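Local coordinates for protein MccF (Escherichia coli, PDB 4IIY) that probably works as a serine-type carboxypeptidase of the S66 family, giving its host self-immunity to microcin C7, at residues L168-P176 against N212-K222. The protein carries 1 engineered substitution. Residues are numbered along the deposited sequence; the frame is centred on the assembly and turned at random.
Sequences LIPSFGEHP and NWNENKILRPK. With 1EI (5'-O-(L-alpha-glutamylsulfamoyl)inosine), chain K.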
loop_
_atom_site.group_PDB
_atom_site.type_symbol
_atom_site.label_atom_id
_atom_site.label_comp_id
_atom_site.label_asym_id
_atom_site.label_seq_id
_atom_site.Cartn_x
_atom_site.Cartn_y
_atom_site.Cartn_z
ATOM N N LEU B 168 -15.532 -10.299 14.991
ATOM C CA LEU B 168 -16.870 -10.785 15.273
ATOM C C LEU B 168 -17.663 -11.159 14.022
ATOM O O LEU B 168 -18.233 -12.257 13.945
ATOM C CB LEU B 168 -17.607 -9.738 16.099
ATOM C CG LEU B 168 -19.073 -10.017 16.442
ATOM C CD1 LEU B 168 -19.217 -11.267 17.271
ATOM C CD2 LEU B 168 -19.684 -8.802 17.147
ATOM N N ILE B 169 -17.689 -10.259 13.051
ATOM C CA ILE B 169 -18.544 -10.437 11.883
ATOM C C ILE B 169 -18.013 -11.491 10.896
ATOM O O ILE B 169 -18.679 -12.500 10.647
ATOM C CB ILE B 169 -18.896 -9.075 11.220
ATOM C CG1 ILE B 169 -19.651 -8.190 12.222
ATOM C CG2 ILE B 169 -19.693 -9.286 9.939
ATOM C CD1 ILE B 169 -19.947 -6.785 11.713
ATOM N N PRO B 170 -16.807 -11.300 10.339
ATOM C CA PRO B 170 -16.360 -12.313 9.376
ATOM C C PRO B 170 -16.084 -13.659 10.038
ATOM O O PRO B 170 -16.367 -14.697 9.449
ATOM C CB PRO B 170 -15.066 -11.714 8.801
ATOM C CG PRO B 170 -14.582 -10.771 9.852
ATOM C CD PRO B 170 -15.836 -10.202 10.479
ATOM N N SER B 171 -15.546 -13.658 11.250
ATOM C CA SER B 171 -15.100 -14.922 11.827
ATOM C C SER B 171 -16.211 -15.691 12.532
ATOM O O SER B 171 -16.384 -16.890 12.320
ATOM C CB SER B 171 -13.939 -14.694 12.798
ATOM O OG SER B 171 -12.902 -13.929 12.206
ATOM N N PHE B 172 -16.945 -15.012 13.404
ATOM C CA PHE B 172 -17.973 -15.698 14.183
ATOM C C PHE B 172 -19.355 -15.669 13.540
ATOM O O PHE B 172 -20.250 -16.364 14.002
ATOM C CB PHE B 172 -17.988 -15.224 15.643
ATOM C CG PHE B 172 -16.769 -15.650 16.410
ATOM C CD1 PHE B 172 -16.435 -16.990 16.489
ATOM C CD2 PHE B 172 -15.940 -14.723 17.019
ATOM C CE1 PHE B 172 -15.293 -17.399 17.177
ATOM C CE2 PHE B 172 -14.817 -15.127 17.714
ATOM C CZ PHE B 172 -14.495 -16.464 17.789
ATOM N N GLY B 173 -19.518 -14.892 12.468
ATOM C CA GLY B 173 -20.725 -14.948 11.664
ATOM C C GLY B 173 -20.656 -15.961 10.526
ATOM O O GLY B 173 -21.623 -16.140 9.786
ATOM N N GLU B 174 -19.510 -16.620 10.377
ATOM C CA GLU B 174 -19.355 -17.714 9.423
ATOM C C GLU B 174 -20.320 -18.856 9.762
ATOM O O GLU B 174 -20.482 -19.220 10.932
ATOM C CB GLU B 174 -17.900 -18.202 9.452
ATOM C CG GLU B 174 -17.572 -19.437 8.603
ATOM C CD GLU B 174 -17.644 -19.200 7.097
ATOM O OE1 GLU B 174 -17.956 -18.070 6.659
ATOM O OE2 GLU B 174 -17.365 -20.160 6.343
ATOM N N HIS B 175 -20.962 -19.425 8.742
ATOM C CA HIS B 175 -21.832 -20.581 8.963
ATOM C C HIS B 175 -21.020 -21.808 9.388
ATOM O O HIS B 175 -19.851 -21.946 9.025
ATOM C CB HIS B 175 -22.627 -20.917 7.697
ATOM C CG HIS B 175 -23.721 -19.942 7.382
ATOM N ND1 HIS B 175 -25.015 -20.112 7.824
ATOM C CD2 HIS B 175 -23.719 -18.803 6.649
ATOM C CE1 HIS B 175 -25.760 -19.108 7.391
ATOM N NE2 HIS B 175 -24.999 -18.306 6.667
ATOM N N PRO B 176 -21.638 -22.720 10.155
ATOM C CA PRO B 176 -21.030 -24.043 10.346
ATOM C C PRO B 176 -20.771 -24.650 8.976
ATOM O O PRO B 176 -21.485 -24.319 8.033
ATOM C CB PRO B 176 -22.122 -24.822 11.081
ATOM C CG PRO B 176 -22.892 -23.774 11.811
ATOM C CD PRO B 176 -22.903 -22.578 10.896
ATOM N N ASN B 212 -22.087 -17.119 0.803
ATOM C CA ASN B 212 -22.696 -17.297 2.116
ATOM C C ASN B 212 -22.322 -16.187 3.107
ATOM O O ASN B 212 -22.042 -16.452 4.274
ATOM C CB ASN B 212 -22.332 -18.668 2.695
ATOM C CG ASN B 212 -22.691 -19.817 1.769
ATOM O OD1 ASN B 212 -23.533 -19.674 0.876
ATOM N ND2 ASN B 212 -22.058 -20.967 1.985
ATOM N N TRP B 213 -22.328 -14.954 2.628
ATOM C CA TRP B 213 -21.852 -13.838 3.435
ATOM C C TRP B 213 -22.883 -13.300 4.447
ATOM O O TRP B 213 -22.659 -13.376 5.663
ATOM C CB TRP B 213 -21.294 -12.731 2.531
ATOM C CG TRP B 213 -20.865 -11.502 3.288
ATOM C CD1 TRP B 213 -21.441 -10.273 3.222
ATOM C CD2 TRP B 213 -19.783 -11.390 4.239
ATOM N NE1 TRP B 213 -20.800 -9.402 4.067
ATOM C CE2 TRP B 213 -19.783 -10.060 4.708
ATOM C CE3 TRP B 213 -18.823 -12.281 4.734
ATOM C CZ2 TRP B 213 -18.854 -9.595 5.644
ATOM C CZ3 TRP B 213 -17.904 -11.820 5.668
ATOM C CH2 TRP B 213 -17.926 -10.489 6.110
ATOM N N ASN B 214 -24.009 -12.775 3.964
ATOM C CA ASN B 214 -24.892 -11.955 4.797
ATOM C C ASN B 214 -26.372 -12.307 4.644
ATOM O O ASN B 214 -27.217 -11.417 4.540
ATOM C CB ASN B 214 -24.648 -10.469 4.488
ATOM C CG ASN B 214 -25.406 -9.520 5.404
ATOM O OD1 ASN B 214 -25.466 -9.707 6.620
ATOM N ND2 ASN B 214 -25.954 -8.465 4.815
ATOM N N GLU B 215 -26.692 -13.598 4.663
ATOM C CA GLU B 215 -28.093 -14.026 4.618
ATOM C C GLU B 215 -28.362 -15.073 5.683
ATOM O O GLU B 215 -27.430 -15.638 6.269
ATOM C CB GLU B 215 -28.468 -14.577 3.244
ATOM C CG GLU B 215 -28.263 -13.595 2.113
ATOM C CD GLU B 215 -29.002 -14.016 0.867
ATOM O OE1 GLU B 215 -30.013 -14.737 1.003
ATOM O OE2 GLU B 215 -28.577 -13.633 -0.244
ATOM N N ASN B 216 -29.635 -15.353 5.932
ATOM C CA ASN B 216 -29.989 -16.307 6.963
ATOM C C ASN B 216 -29.484 -17.715 6.667
ATOM O O ASN B 216 -29.052 -18.426 7.570
ATOM C CB ASN B 216 -31.503 -16.330 7.172
ATOM C CG ASN B 216 -31.917 -17.375 8.172
ATOM O OD1 ASN B 216 -32.446 -18.424 7.809
ATOM N ND2 ASN B 216 -31.627 -17.122 9.440
ATOM N N LYS B 217 -29.573 -18.112 5.403
ATOM C CA LYS B 217 -29.199 -19.457 4.992
ATOM C C LYS B 217 -28.074 -19.424 3.977
ATOM O O LYS B 217 -27.925 -18.456 3.241
ATOM C CB LYS B 217 -30.394 -20.163 4.359
ATOM C CG LYS B 217 -31.611 -20.244 5.251
ATOM C CD LYS B 217 -32.780 -20.806 4.479
ATOM C CE LYS B 217 -34.068 -20.675 5.264
ATOM N NZ LYS B 217 -34.148 -21.587 6.438
ATOM N N ILE B 218 -27.285 -20.496 3.935
ATOM C CA ILE B 218 -26.288 -20.627 2.881
ATOM C C ILE B 218 -26.965 -20.758 1.522
ATOM O O ILE B 218 -28.081 -21.274 1.421
ATOM C CB ILE B 218 -25.357 -21.837 3.109
ATOM C CG1 ILE B 218 -26.143 -23.149 3.049
ATOM C CG2 ILE B 218 -24.614 -21.692 4.424
ATOM C CD1 ILE B 218 -25.270 -24.380 3.131
ATOM N N LEU B 219 -26.306 -20.267 0.485
ATOM C CA LEU B 219 -26.713 -20.571 -0.884
ATOM C C LEU B 219 -26.479 -22.055 -1.184
ATOM O O LEU B 219 -27.346 -22.757 -1.722
ATOM C CB LEU B 219 -25.914 -19.723 -1.867
ATOM C CG LEU B 219 -26.154 -20.016 -3.350
ATOM C CD1 LEU B 219 -27.597 -19.704 -3.726
ATOM C CD2 LEU B 219 -25.188 -19.232 -4.222
ATOM N N ARG B 220 -25.282 -22.512 -0.836
ATOM C CA ARG B 220 -24.843 -23.884 -1.055
ATOM C C ARG B 220 -23.554 -24.023 -0.257
ATOM O O ARG B 220 -22.921 -23.016 0.068
ATOM C CB ARG B 220 -24.653 -24.186 -2.556
ATOM C CG ARG B 220 -23.792 -23.194 -3.333
ATOM C CD ARG B 220 -22.335 -23.593 -3.321
ATOM N NE ARG B 220 -21.525 -22.682 -4.107
ATOM C CZ ARG B 220 -20.200 -22.700 -4.109
ATOM N NH1 ARG B 220 -19.523 -21.828 -4.838
ATOM N NH2 ARG B 220 -19.558 -23.592 -3.365
ATOM N N PRO B 221 -23.176 -25.252 0.115
ATOM C CA PRO B 221 -21.949 -25.409 0.908
ATOM C C PRO B 221 -20.694 -24.932 0.172
ATOM O O PRO B 221 -20.565 -25.105 -1.038
ATOM C CB PRO B 221 -21.885 -26.917 1.158
ATOM C CG PRO B 221 -23.336 -27.340 1.158
ATOM C CD PRO B 221 -24.004 -26.471 0.124
ATOM N N LYS B 222 -19.792 -24.292 0.917
ATOM C CA LYS B 222 -18.473 -23.950 0.391
ATOM C C LYS B 222 -17.699 -25.203 0.010
ATOM O O LYS B 222 -17.837 -26.244 0.650
ATOM C CB LYS B 222 -17.667 -23.150 1.418
ATOM C CG LYS B 222 -18.173 -21.726 1.623
ATOM C CD LYS B 222 -17.325 -20.972 2.649
ATOM C CE LYS B 222 -17.839 -19.549 2.851
ATOM N NZ LYS B 222 -17.096 -18.826 3.924
HETATM O O6 1EI K . -19.763 -8.866 0.602
HETATM C C6 1EI K . -18.942 -9.736 0.965
HETATM N N1 1EI K . -18.997 -10.996 0.489
HETATM C C2 1EI K . -18.124 -11.943 0.873
HETATM N N3 1EI K . -17.137 -11.718 1.756
HETATM C C5 1EI K . -17.884 -9.408 1.938
HETATM C C4 1EI K . -16.979 -10.495 2.305
HETATM N N7 1EI K . -17.493 -8.325 2.640
HETATM C C8 1EI K . -16.424 -8.684 3.390
HETATM N N9 1EI K . -16.127 -9.976 3.181
HETATM C "C1'" 1EI K . -15.026 -10.731 3.804
HETATM O "O4'" 1EI K . -14.735 -10.261 5.112
HETATM C "C2'" 1EI K . -13.769 -10.501 2.993
HETATM O "O2'" 1EI K . -13.648 -11.504 1.984
HETATM C "C3'" 1EI K . -12.668 -10.599 4.025
HETATM O "O3'" 1EI K . -12.039 -11.874 3.930
HETATM C "C4'" 1EI K . -13.355 -10.504 5.376
HETATM C "C5'" 1EI K . -12.763 -9.396 6.238
HETATM O "O5'" 1EI K . -12.950 -8.118 5.625
HETATM S SBF 1EI K . -12.110 -6.937 6.128
HETATM O OAE 1EI K . -12.880 -5.722 5.969
HETATM O OAF 1EI K . -11.810 -7.213 7.508
HETATM N NAQ 1EI K . -10.814 -6.933 5.280
HETATM C C 1EI K . -9.729 -6.151 5.466
HETATM O O 1EI K . -9.554 -5.313 6.342
HETATM C CA 1EI K . -8.594 -6.368 4.507
HETATM N N 1EI K . -8.965 -7.318 3.473
HETATM C CB 1EI K . -8.159 -5.034 3.912
HETATM C CG 1EI K . -6.645 -4.980 3.726
HETATM C CD 1EI K . -6.239 -5.707 2.464
HETATM O OE1 1EI K . -7.034 -6.520 1.951
HETATM O OE2 1EI K . -5.118 -5.461 1.984
HETATM O O HOH W 1 -20.509 -18.449 5.774
HETATM O O HOH W 2 -24.716 -15.812 5.293
#
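Glu174 and His175, just past the short helix 168-172, lie against the irregular loop 212-222, with the CA atoms of Glu174 and Trp213 7.6 Å apart and those of His175 and Ile218 much the same. His175 plugs the bend of this loop. CG2 of Ile218 sits over one face of its imidazole, 3.7 Å from the ring centroid, a CH-pi contact, while the carbonyl oxygens of Asn212, Glu215 and Asn216 line the ring edge. A water bonded to His175 NE2 (2.9 Å) accepts the N-H of Glu215. Glu174, bent at chi2 (69°), and the extended Lys222 approach from opposite directions in a salt bridge: NZ of Lys222 donates to the syn lone pair of Glu174 OE2 at 2.8 Å and weakly to OE1, which also pairs with Arg62. Trp213 CH2 packs 4.1 Å from Pro170 CB. The indole, its CG opposite the backbone N (chi1 176°), lies flat on the ligand's hypoxanthine, whose C5 is 3.4 Å above the ring plane. With an alanine here, that base would probably lose its stacking partner and a gap open beside Pro170. Together Pro170 and Trp213 form part of the nucleoside end of the ligand pocket in this LD-carboxypeptidase-like fold.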